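Local coordinates for protein PEPTIDE N-myristoyltransferase (Saccharomyces cerevisiae, PDB 1IIC) that transfers the myristoyl group from myristoyl-CoA to the N-terminal glycine of peptide and protein substrates, at residues F374-K379 against N407-K412; R245-S248 against L252-I255; L191-L196 against A215-P220; F326-K329 against K335-K338. One frame throughout, in Å; residues are numbered along the deposited sequence.

The four contacts follow one another along the chain, and none nests in or crosses another. Interaction 3 comes first. It closes an 18-residue excursion after strand 182-190 and brings helices 193-198 and 210-217 together. Interaction 2 closes the four-residue link (248-251) between helix 236-247 and strand 252-254. Interaction 4 closes the loop between strand 311-322 and helix 334-357. Interaction 1 spans 27 residues, strand 381-392 among them, and joins two loops. Interactions 1 and 3 meet through a salt bridge between Lys379 NZ and Glu216 OE2 (3.5 Å). Interactions 2 and 4 meet where Arg245 packs on the ring of Phe326. Interactions 2 and 3 lie about 33 Å apart, centre to centre.

Interaction 1 of 4, residues F374-K379 against N407-K412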
loop_
_atom_site.group_PDB
_atom_site.type_symbol
_atom_site.label_atom_id
_atom_site.label_comp_id
_atom_site.label_asym_id
_atom_site.label_seq_id
_atom_site.Cartn_x
_atom_site.Cartn_y
_atom_site.Cartn_z
ATOM N N PHE A 374 9.990 15.751 1.627
ATOM C CA PHE A 374 11.195 15.233 0.978
ATOM C C PHE A 374 11.075 14.811 -0.490
ATOM O O PHE A 374 12.068 14.791 -1.207
ATOM C CB PHE A 374 11.760 14.054 1.785
ATOM C CG PHE A 374 10.837 12.861 1.868
ATOM C CD1 PHE A 374 10.667 12.014 0.779
ATOM C CD2 PHE A 374 10.164 12.571 3.054
ATOM C CE1 PHE A 374 9.847 10.897 0.866
ATOM C CE2 PHE A 374 9.339 11.452 3.154
ATOM C CZ PHE A 374 9.181 10.610 2.055
ATOM N N LEU A 375 9.870 14.482 -0.934
ATOM C CA LEU A 375 9.661 14.023 -2.302
ATOM C C LEU A 375 10.449 14.755 -3.399
ATOM O O LEU A 375 11.260 14.134 -4.087
ATOM C CB LEU A 375 8.158 14.019 -2.617
ATOM C CG LEU A 375 7.381 12.684 -2.706
ATOM C CD1 LEU A 375 8.087 11.557 -1.985
ATOM C CD2 LEU A 375 5.957 12.887 -2.154
ATOM N N ASP A 376 10.230 16.056 -3.569
ATOM C CA ASP A 376 10.940 16.805 -4.617
ATOM C C ASP A 376 12.454 16.920 -4.415
ATOM O O ASP A 376 13.233 16.752 -5.357
ATOM C CB ASP A 376 10.364 18.217 -4.764
ATOM C CG ASP A 376 8.928 18.217 -5.257
ATOM O OD1 ASP A 376 8.628 17.502 -6.244
ATOM O OD2 ASP A 376 8.105 18.943 -4.653
ATOM N N ASP A 377 12.871 17.214 -3.190
ATOM C CA ASP A 377 14.288 17.351 -2.905
ATOM C C ASP A 377 15.071 16.069 -3.149
ATOM O O ASP A 377 16.247 16.113 -3.511
ATOM C CB ASP A 377 14.490 17.809 -1.464
ATOM C CG ASP A 377 13.911 19.183 -1.212
ATOM O OD1 ASP A 377 13.750 19.947 -2.190
ATOM O OD2 ASP A 377 13.623 19.510 -0.039
ATOM N N LEU A 378 14.416 14.928 -2.966
ATOM C CA LEU A 378 15.080 13.648 -3.148
ATOM C C LEU A 378 14.847 13.073 -4.536
ATOM O O LEU A 378 15.132 11.906 -4.802
ATOM C CB LEU A 378 14.634 12.673 -2.054
ATOM C CG LEU A 378 15.098 13.117 -0.663
ATOM C CD1 LEU A 378 14.706 12.072 0.384
ATOM C CD2 LEU A 378 16.622 13.305 -0.679
ATOM N N LYS A 379 14.314 13.910 -5.416
ATOM C CA LYS A 379 14.088 13.547 -6.809
ATOM C C LYS A 379 13.047 12.480 -7.123
ATOM O O LYS A 379 13.203 11.725 -8.083
ATOM C CB LYS A 379 15.435 13.178 -7.447
ATOM C CG LYS A 379 16.480 14.272 -7.227
ATOM C CD LYS A 379 17.866 13.902 -7.740
ATOM C CE LYS A 379 18.849 15.029 -7.416
ATOM N NZ LYS A 379 20.256 14.649 -7.665
ATOM N N ASN A 407 -2.318 19.357 -8.840
ATOM C CA ASN A 407 -1.651 18.070 -8.713
ATOM C C ASN A 407 -0.195 18.106 -8.283
ATOM O O ASN A 407 0.455 17.071 -8.262
ATOM C CB ASN A 407 -1.763 17.273 -10.012
ATOM C CG ASN A 407 -3.186 16.904 -10.341
ATOM O OD1 ASN A 407 -3.957 16.535 -9.458
ATOM N ND2 ASN A 407 -3.543 16.984 -11.617
ATOM N N SER A 408 0.333 19.278 -7.952
ATOM C CA SER A 408 1.725 19.349 -7.502
ATOM C C SER A 408 1.720 19.020 -6.008
ATOM O O SER A 408 0.663 19.032 -5.377
ATOM C CB SER A 408 2.315 20.747 -7.754
ATOM O OG SER A 408 1.687 21.741 -6.963
ATOM N N ASN A 409 2.884 18.724 -5.436
ATOM C CA ASN A 409 2.958 18.369 -4.011
ATOM C C ASN A 409 2.666 19.539 -3.069
ATOM O O ASN A 409 3.262 20.616 -3.201
ATOM C CB ASN A 409 4.337 17.797 -3.664
ATOM C CG ASN A 409 4.647 16.492 -4.393
ATOM O OD1 ASN A 409 3.757 15.695 -4.683
ATOM N ND2 ASN A 409 5.928 16.262 -4.667
ATOM N N ASP A 410 1.754 19.343 -2.120
ATOM C CA ASP A 410 1.464 20.418 -1.174
ATOM C C ASP A 410 2.455 20.272 -0.029
ATOM O O ASP A 410 2.231 19.518 0.922
ATOM C CB ASP A 410 0.033 20.331 -0.633
ATOM C CG ASP A 410 -0.317 21.507 0.282
ATOM O OD1 ASP A 410 0.559 21.954 1.053
ATOM O OD2 ASP A 410 -1.472 21.982 0.238
ATOM N N ILE A 411 3.560 20.995 -0.122
ATOM C CA ILE A 411 4.585 20.917 0.904
ATOM C C ILE A 411 4.282 21.595 2.240
ATOM O O ILE A 411 4.993 21.369 3.220
ATOM C CB ILE A 411 5.944 21.443 0.370
ATOM C CG1 ILE A 411 5.796 22.849 -0.214
ATOM C CG2 ILE A 411 6.454 20.523 -0.728
ATOM C CD1 ILE A 411 5.438 23.925 0.787
ATOM N N LYS A 412 3.234 22.414 2.309
ATOM C CA LYS A 412 2.958 23.078 3.575
ATOM C C LYS A 412 1.938 22.382 4.473
ATOM O O LYS A 412 2.028 22.484 5.692
ATOM C CB LYS A 412 2.557 24.538 3.344
ATOM C CG LYS A 412 1.142 24.773 2.883
ATOM C CD LYS A 412 0.919 26.235 2.513
ATOM C CE LYS A 412 1.707 26.625 1.269
ATOM N NZ LYS A 412 1.292 27.982 0.773
HETATM O O HOH W 1 7.838 17.635 -2.411
HETATM O O HOH W 2 7.415 14.722 -6.559
HETATM O O HOH W 3 5.604 18.743 -7.251
#
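The carboxylate of Asp376 and the side-chain amide of Asn409 approach each other from opposite directions. Their planes are 30° apart, so the two groups are only moderately twisted against each other. Asn409 ND2 gives a weak hydrogen bond to Asp376 OD2, at 3.5 Å. The N-H points fairly straight at the acceptor, with an angle of 158°; the weakness lies in the length. Each of the two side chains has its CG anti to its own carbonyl carbon, and this turns each polar end toward the other loop. Leu375 adds an apolar flank, with its CB 3.8 Å from Asn409 ND2. The first loop lies between strands 362-366 and 381-392 of the C-terminal half, whose family belongs to the acetyltransferase clan. It forms a type I beta turn from Asp376 to Lys379. The second loop follows strand 394-395 and carries an Asx turn, in which Asp410 OD1 accepts from Lys412 N. Three waters fill in the polar contact. One accepts from Asp376 N and from Asn409 ND2 (3.3 Å), and gives a weak bond to Asp376 OD2. A second gives to Asp376 OD1 at 3.0 Å and accepts from Asn409 ND2 at 2.9 Å. The third accepts from the backbone Asn409 N and reaches Asp376 OD1 weakly. Each carboxylate oxygen of Asp376 has a water partner as well as the amide near by, in keeping with its exposed position. The Asn409 side chain also touches Thr367 and Thr372, and Thr372 OG1 is hydrogen-bonded to Asp410 O.

Interaction 2 of 4, residues R245-S248 against L252-I255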
loop_
_atom_site.group_PDB
_atom_site.type_symbol
_atom_site.label_atom_id
_atom_site.label_comp_id
_atom_site.label_asym_id
_atom_site.label_seq_id
_atom_site.Cartn_x
_atom_site.Cartn_y
_atom_site.Cartn_z
ATOM N N ARG A 245 3.451 7.063 18.304
ATOM C CA ARG A 245 3.517 8.457 18.688
ATOM C C ARG A 245 3.522 9.344 17.446
ATOM O O ARG A 245 2.707 10.263 17.320
ATOM C CB ARG A 245 4.780 8.695 19.515
ATOM C CG ARG A 245 4.610 9.661 20.657
ATOM C CD ARG A 245 4.304 11.066 20.177
ATOM N NE ARG A 245 5.250 12.025 20.738
ATOM C CZ ARG A 245 5.488 12.163 22.035
ATOM N NH1 ARG A 245 4.843 11.400 22.909
ATOM N NH2 ARG A 245 6.384 13.049 22.459
ATOM N N TYR A 246 4.443 9.062 16.531
ATOM C CA TYR A 246 4.551 9.839 15.298
ATOM C C TYR A 246 3.240 9.794 14.494
ATOM O O TYR A 246 2.713 10.835 14.116
ATOM C CB TYR A 246 5.733 9.323 14.462
ATOM C CG TYR A 246 5.852 9.974 13.106
ATOM C CD1 TYR A 246 5.335 9.356 11.972
ATOM C CD2 TYR A 246 6.399 11.244 12.969
ATOM C CE1 TYR A 246 5.350 9.989 10.737
ATOM C CE2 TYR A 246 6.416 11.887 11.741
ATOM C CZ TYR A 246 5.885 11.253 10.628
ATOM O OH TYR A 246 5.875 11.888 9.415
ATOM N N GLN A 247 2.723 8.581 14.279
ATOM C CA GLN A 247 1.477 8.300 13.545
ATOM C C GLN A 247 0.233 9.018 14.025
ATOM O O GLN A 247 -0.692 9.263 13.237
ATOM C CB GLN A 247 1.127 6.818 13.635
ATOM C CG GLN A 247 1.548 5.977 12.488
ATOM C CD GLN A 247 0.462 4.996 12.105
ATOM O OE1 GLN A 247 -0.159 4.354 12.960
ATOM N NE2 GLN A 247 0.227 4.873 10.819
ATOM N N SER A 248 0.181 9.280 15.329
ATOM C CA SER A 248 -0.970 9.926 15.938
ATOM C C SER A 248 -1.298 11.267 15.311
ATOM O O SER A 248 -2.384 11.793 15.518
ATOM C CB SER A 248 -0.744 10.109 17.444
ATOM O OG SER A 248 0.311 11.028 17.689
ATOM N N LEU A 252 -6.014 9.274 9.351
ATOM C CA LEU A 252 -6.386 7.925 8.898
ATOM C C LEU A 252 -5.178 7.004 9.063
ATOM O O LEU A 252 -4.185 7.127 8.339
ATOM C CB LEU A 252 -6.814 7.933 7.428
ATOM C CG LEU A 252 -7.255 6.565 6.888
ATOM C CD1 LEU A 252 -8.510 6.099 7.628
ATOM C CD2 LEU A 252 -7.532 6.663 5.392
ATOM N N ILE A 253 -5.272 6.072 10.005
ATOM C CA ILE A 253 -4.164 5.167 10.283
ATOM C C ILE A 253 -4.647 3.774 10.660
ATOM O O ILE A 253 -5.819 3.577 10.954
ATOM C CB ILE A 253 -3.320 5.674 11.493
ATOM C CG1 ILE A 253 -4.186 5.659 12.759
ATOM C CG2 ILE A 253 -2.800 7.081 11.238
ATOM C CD1 ILE A 253 -3.472 6.104 14.025
ATOM N N GLN A 254 -3.727 2.817 10.644
ATOM C CA GLN A 254 -4.038 1.463 11.067
ATOM C C GLN A 254 -3.437 1.437 12.460
ATOM O O GLN A 254 -2.277 1.803 12.646
ATOM C CB GLN A 254 -3.341 0.393 10.213
ATOM C CG GLN A 254 -3.867 -1.016 10.524
ATOM C CD GLN A 254 -2.897 -2.145 10.192
ATOM O OE1 GLN A 254 -2.226 -2.129 9.159
ATOM N NE2 GLN A 254 -2.838 -3.146 11.068
ATOM N N ILE A 255 -4.227 1.027 13.442
ATOM C CA ILE A 255 -3.747 0.959 14.810
ATOM C C ILE A 255 -3.227 -0.440 15.063
ATOM O O ILE A 255 -3.981 -1.348 15.407
ATOM C CB ILE A 255 -4.870 1.310 15.792
ATOM C CG1 ILE A 255 -5.314 2.754 15.540
ATOM C CG2 ILE A 255 -4.390 1.154 17.222
ATOM C CD1 ILE A 255 -6.474 3.214 16.381
#
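Gln247 packs on Ile253 where helix 236-247 runs out and the chain turns, after a short link, into strand 252-254. This is a tight helix-to-strand connection. The strand lies along strand 112-125 as its antiparallel partner, with a backbone bond between Ile253 and Gly124. The close part is made by two side chains that cross at a slant. The amide end of Gln247 rests against the branch point of Ile253, with Gln247 CD 3.9 Å from Ile253 CB and 4.0 Å from Ile253 CG2. The Gln247 chain bends at chi2 (-138°), and this carries the amide group over to the strand. The Gln247 side chain also touches Tyr319 of strand 311-322, and the residue is buried. Cut back to an alanine, Gln247 would probably leave Ile253 CB and CG2 without the amide group that covers them. The contact is looser beyond Gln247. Ser248 is exposed and its CB points away from the strand; its OG turns back to bond Arg245 O. Backbone takes part on the close side too: Ile253 CG2 sits 3.6 Å from Gln247 O.

Interaction 3 of 4, residues L191-L196 against A215-P220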
loop_
_atom_site.group_PDB
_atom_site.type_symbol
_atom_site.label_atom_id
_atom_site.label_comp_id
_atom_site.label_asym_id
_atom_site.label_seq_id
_atom_site.Cartn_x
_atom_site.Cartn_y
_atom_site.Cartn_z
ATOM N N LEU A 191 16.502 4.797 -9.389
ATOM C CA LEU A 191 17.679 4.328 -8.671
ATOM C C LEU A 191 18.665 3.798 -9.706
ATOM O O LEU A 191 19.878 3.972 -9.590
ATOM C CB LEU A 191 17.280 3.220 -7.685
ATOM C CG LEU A 191 16.261 3.630 -6.616
ATOM C CD1 LEU A 191 15.874 2.440 -5.750
ATOM C CD2 LEU A 191 16.861 4.750 -5.751
ATOM N N ASN A 192 18.122 3.143 -10.723
ATOM C CA ASN A 192 18.921 2.598 -11.805
ATOM C C ASN A 192 18.389 3.233 -13.091
ATOM O O ASN A 192 17.683 2.585 -13.864
ATOM C CB ASN A 192 18.736 1.088 -11.858
ATOM C CG ASN A 192 19.800 0.409 -12.677
ATOM O OD1 ASN A 192 20.179 0.893 -13.744
ATOM N ND2 ASN A 192 20.292 -0.724 -12.186
ATOM N N TRP A 193 18.728 4.498 -13.327
ATOM C CA TRP A 193 18.216 5.188 -14.512
ATOM C C TRP A 193 18.433 4.465 -15.827
ATOM O O TRP A 193 17.477 4.189 -16.550
ATOM C CB TRP A 193 18.803 6.595 -14.656
ATOM C CG TRP A 193 18.061 7.389 -15.705
ATOM C CD1 TRP A 193 16.926 8.124 -15.517
ATOM C CD2 TRP A 193 18.338 7.439 -17.114
ATOM N NE1 TRP A 193 16.476 8.621 -16.714
ATOM C CE2 TRP A 193 17.323 8.218 -17.712
ATOM C CE3 TRP A 193 19.343 6.896 -17.929
ATOM C CZ2 TRP A 193 17.282 8.475 -19.090
ATOM C CZ3 TRP A 193 19.301 7.151 -19.306
ATOM C CH2 TRP A 193 18.277 7.934 -19.868
ATOM N N LYS A 194 19.687 4.172 -16.149
ATOM C CA LYS A 194 20.003 3.512 -17.407
ATOM C C LYS A 194 19.087 2.331 -17.714
ATOM O O LYS A 194 18.585 2.214 -18.822
ATOM C CB LYS A 194 21.467 3.072 -17.425
ATOM C CG LYS A 194 21.956 2.670 -18.811
ATOM C CD LYS A 194 23.452 2.373 -18.825
ATOM C CE LYS A 194 23.921 2.005 -20.225
ATOM N NZ LYS A 194 23.644 3.102 -21.196
ATOM N N LYS A 195 18.857 1.462 -16.734
ATOM C CA LYS A 195 17.984 0.306 -16.939
ATOM C C LYS A 195 16.516 0.699 -17.082
ATOM O O LYS A 195 15.797 0.114 -17.889
ATOM C CB LYS A 195 18.131 -0.693 -15.789
ATOM C CG LYS A 195 17.175 -1.879 -15.851
ATOM C CD LYS A 195 17.374 -2.813 -14.661
ATOM C CE LYS A 195 16.428 -3.997 -14.704
ATOM N NZ LYS A 195 16.592 -4.933 -13.530
ATOM N N LEU A 196 16.057 1.664 -16.290
ATOM C CA LEU A 196 14.665 2.103 -16.386
ATOM C C LEU A 196 14.395 2.612 -17.800
ATOM O O LEU A 196 13.344 2.343 -18.388
ATOM C CB LEU A 196 14.378 3.233 -15.389
ATOM C CG LEU A 196 14.282 2.841 -13.914
ATOM C CD1 LEU A 196 14.125 4.097 -13.054
ATOM C CD2 LEU A 196 13.090 1.903 -13.711
ATOM N N ALA A 215 24.112 10.759 -14.179
ATOM C CA ALA A 215 24.835 11.519 -13.165
ATOM C C ALA A 215 23.852 12.192 -12.208
ATOM O O ALA A 215 24.060 12.222 -10.991
ATOM C CB ALA A 215 25.716 12.574 -13.834
ATOM N N GLU A 216 22.779 12.727 -12.780
ATOM C CA GLU A 216 21.743 13.415 -12.024
ATOM C C GLU A 216 21.107 12.494 -10.991
ATOM O O GLU A 216 20.802 12.917 -9.876
ATOM C CB GLU A 216 20.670 13.940 -12.984
ATOM C CG GLU A 216 19.407 14.494 -12.317
ATOM C CD GLU A 216 19.672 15.708 -11.432
ATOM O OE1 GLU A 216 20.735 16.346 -11.593
ATOM O OE2 GLU A 216 18.806 16.031 -10.585
ATOM N N ASN A 217 20.918 11.235 -11.364
ATOM C CA ASN A 217 20.296 10.266 -10.464
ATOM C C ASN A 217 21.266 9.364 -9.715
ATOM O O ASN A 217 20.846 8.537 -8.904
ATOM C CB ASN A 217 19.274 9.445 -11.245
ATOM C CG ASN A 217 18.134 10.306 -11.770
ATOM O OD1 ASN A 217 17.359 10.858 -10.990
ATOM N ND2 ASN A 217 18.048 10.448 -13.087
ATOM N N ALA A 218 22.563 9.539 -9.977
ATOM C CA ALA A 218 23.605 8.760 -9.311
ATOM C C ALA A 218 23.470 8.935 -7.796
ATOM O O ALA A 218 23.183 10.032 -7.304
ATOM C CB ALA A 218 24.977 9.223 -9.769
ATOM N N LEU A 219 23.697 7.844 -7.070
ATOM C CA LEU A 219 23.563 7.817 -5.619
ATOM C C LEU A 219 24.821 7.320 -4.914
ATOM O O LEU A 219 25.607 6.566 -5.482
ATOM C CB LEU A 219 22.404 6.885 -5.263
ATOM C CG LEU A 219 21.187 7.362 -4.478
ATOM C CD1 LEU A 219 20.757 8.730 -4.923
ATOM C CD2 LEU A 219 20.083 6.341 -4.664
ATOM N N PRO A 220 25.027 7.744 -3.657
ATOM C CA PRO A 220 26.209 7.294 -2.918
ATOM C C PRO A 220 26.042 5.801 -2.658
ATOM O O PRO A 220 24.926 5.286 -2.700
ATOM C CB PRO A 220 26.143 8.100 -1.630
ATOM C CG PRO A 220 25.397 9.343 -2.037
ATOM C CD PRO A 220 24.316 8.802 -2.920
HETATM O O HOH W 4 21.242 5.653 -8.323
#
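The start of helix 193-198 meets the end of helix 210-217 in a pair of short helices joined by a loop, which follows strand 182-190. Trp193 and Asn217 make one half of the contact, Leu191 and Leu219 the other. Asn217 ND2 comes 3.5 Å from Trp193 CD1 and 4.0 Å from Trp193 CG. The amide and ring planes are nearly parallel, 6° apart, but the nitrogen approaches the ring obliquely. Trp193 has its CG anti to the backbone N (chi1 -168°), which places the indole alongside helix 210-217. There it also touches Glu210, Met213 and Ile214. The same Asn217 ND2 makes a weak bond back to Met213 O within its own helix. On the apolar side, the leucines meet by their CD2 methyls, Leu191 CD2 to Leu219 CD2 at 3.8 Å. Both also rest on Cys352 of helix 334-357. Between the two halves a single water joins the backbones. It donates to Leu191 O at 2.5 Å and to Asn217 O at 3.0 Å. Each carbonyl has a charged partner as well: Lys356 NZ bonds Leu191 O, and Arg189 NH1 bonds Asn217 O. Asn192 caps the start of the first helix. Its OD1 accepts from Lys195 N, a weak bond of 3.3 Å with an N-H...acceptor angle of 155°. This is an N-cap, with the side chain of the residue just before the helix taking up a backbone N-H of its first turn.

Interaction 4 of 4, residues F326-K329 against K335-K338; sequences FQFK and KATK
The ring of Phe328 lies with one face against the backbone of Lys335 and Ala336. Ala336 CA stands 3.6 Å above the ring plane and Lys335 C 3.9 Å above it, both displaced toward the rim. Lys335 O lies over the same face. Lys335 CB comes to 3.2 Å from Phe328 CE2, a tight approach at this corner of the ring. The Lys335 side chain crosses Phe328 at about a right angle. Its CD is 4.0 Å from Phe328 CE2, and beyond that the chain bends at chi4 and leads its amino end away. At the root of the ring, Phe328 CB meets the methyl of Ala336, CB to CB at 3.6 Å. The contact closes the loop that leaves strand 311-322 and runs into the long helix 334-357, so Phe328 covers the first turn of that helix. Asp333, just ahead of the helix, also touches Phe328, and its OD1 bonds Lys335 N. Phe328 has its CG anti to the carbonyl carbon and beside the backbone N (chi1 -49°), which lays the ring on the helix. With a leucine in place of Phe328, the flat face over the Lys335-Ala336 backbone is likely to be lost and the loop held less closely to the helix. Ala336 is buried, and its methyl also rests on Asp325 in the same loop. Thr337, the next residue, points away from Phe328; its OG1 bonds Asp333 O.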
loop_
_atom_site.group_PDB
_atom_site.type_symbol
_atom_site.label_atom_id
_atom_site.label_comp_id
_atom_site.label_asym_id
_atom_site.label_seq_id
_atom_site.Cartn_x
_atom_site.Cartn_y
_atom_site.Cartn_z
ATOM N N PHE A 326 9.236 16.106 17.914
ATOM C CA PHE A 326 8.531 15.840 19.171
ATOM C C PHE A 326 8.759 16.942 20.199
ATOM O O PHE A 326 8.173 16.934 21.279
ATOM C CB PHE A 326 9.003 14.515 19.784
ATOM C CG PHE A 326 8.422 13.293 19.135
ATOM C CD1 PHE A 326 8.538 12.049 19.755
ATOM C CD2 PHE A 326 7.758 13.374 17.910
ATOM C CE1 PHE A 326 8.005 10.901 19.168
ATOM C CE2 PHE A 326 7.220 12.228 17.312
ATOM C CZ PHE A 326 7.345 10.989 17.944
ATOM N N GLN A 327 9.627 17.879 19.862
ATOM C CA GLN A 327 9.960 18.975 20.753
ATOM C C GLN A 327 8.962 20.123 20.625
ATOM O O GLN A 327 8.784 20.913 21.549
ATOM C CB GLN A 327 11.363 19.457 20.406
ATOM C CG GLN A 327 11.993 20.403 21.371
ATOM C CD GLN A 327 13.260 20.998 20.791
ATOM O OE1 GLN A 327 14.039 20.299 20.127
ATOM N NE2 GLN A 327 13.478 22.291 21.035
ATOM N N PHE A 328 8.320 20.220 19.469
ATOM C CA PHE A 328 7.352 21.277 19.231
ATOM C C PHE A 328 5.958 20.719 19.463
ATOM O O PHE A 328 5.705 19.538 19.229
ATOM C CB PHE A 328 7.493 21.805 17.797
ATOM C CG PHE A 328 8.912 22.134 17.410
ATOM C CD1 PHE A 328 9.813 21.122 17.087
ATOM C CD2 PHE A 328 9.364 23.450 17.427
ATOM C CE1 PHE A 328 11.149 21.413 16.790
ATOM C CE2 PHE A 328 10.701 23.752 17.131
ATOM C CZ PHE A 328 11.593 22.730 16.814
ATOM N N LYS A 329 5.051 21.565 19.934
ATOM C CA LYS A 329 3.690 21.122 20.201
ATOM C C LYS A 329 2.875 21.014 18.923
ATOM O O LYS A 329 2.180 20.019 18.707
ATOM C CB LYS A 329 3.000 22.086 21.168
ATOM N N LYS A 335 8.893 25.786 12.679
ATOM C CA LYS A 335 10.133 25.259 13.237
ATOM C C LYS A 335 10.089 23.745 13.280
ATOM O O LYS A 335 11.085 23.073 13.004
ATOM C CB LYS A 335 10.361 25.787 14.646
ATOM C CG LYS A 335 10.883 27.187 14.674
ATOM C CD LYS A 335 11.361 27.572 16.055
ATOM C CE LYS A 335 11.884 29.004 16.075
ATOM N NZ LYS A 335 12.838 29.316 14.959
ATOM N N ALA A 336 8.932 23.210 13.653
ATOM C CA ALA A 336 8.760 21.768 13.723
ATOM C C ALA A 336 8.920 21.219 12.305
ATOM O O ALA A 336 9.573 20.202 12.093
ATOM C CB ALA A 336 7.387 21.438 14.263
ATOM N N THR A 337 8.328 21.913 11.338
ATOM C CA THR A 337 8.408 21.510 9.941
ATOM C C THR A 337 9.866 21.469 9.448
ATOM O O THR A 337 10.291 20.494 8.835
ATOM C CB THR A 337 7.578 22.472 9.058
ATOM O OG1 THR A 337 6.223 22.485 9.524
ATOM C CG2 THR A 337 7.601 22.032 7.602
ATOM N N LYS A 338 10.637 22.515 9.729
ATOM C CA LYS A 338 12.031 22.556 9.293
ATOM C C LYS A 338 12.852 21.415 9.902
ATOM O O LYS A 338 13.627 20.755 9.206
ATOM C CB LYS A 338 12.680 23.887 9.661
ATOM C CG LYS A 338 14.063 24.040 9.065
ATOM C CD LYS A 338 14.822 25.206 9.659
ATOM C CE LYS A 338 16.242 25.259 9.089
ATOM N NZ LYS A 338 17.056 26.272 9.787
#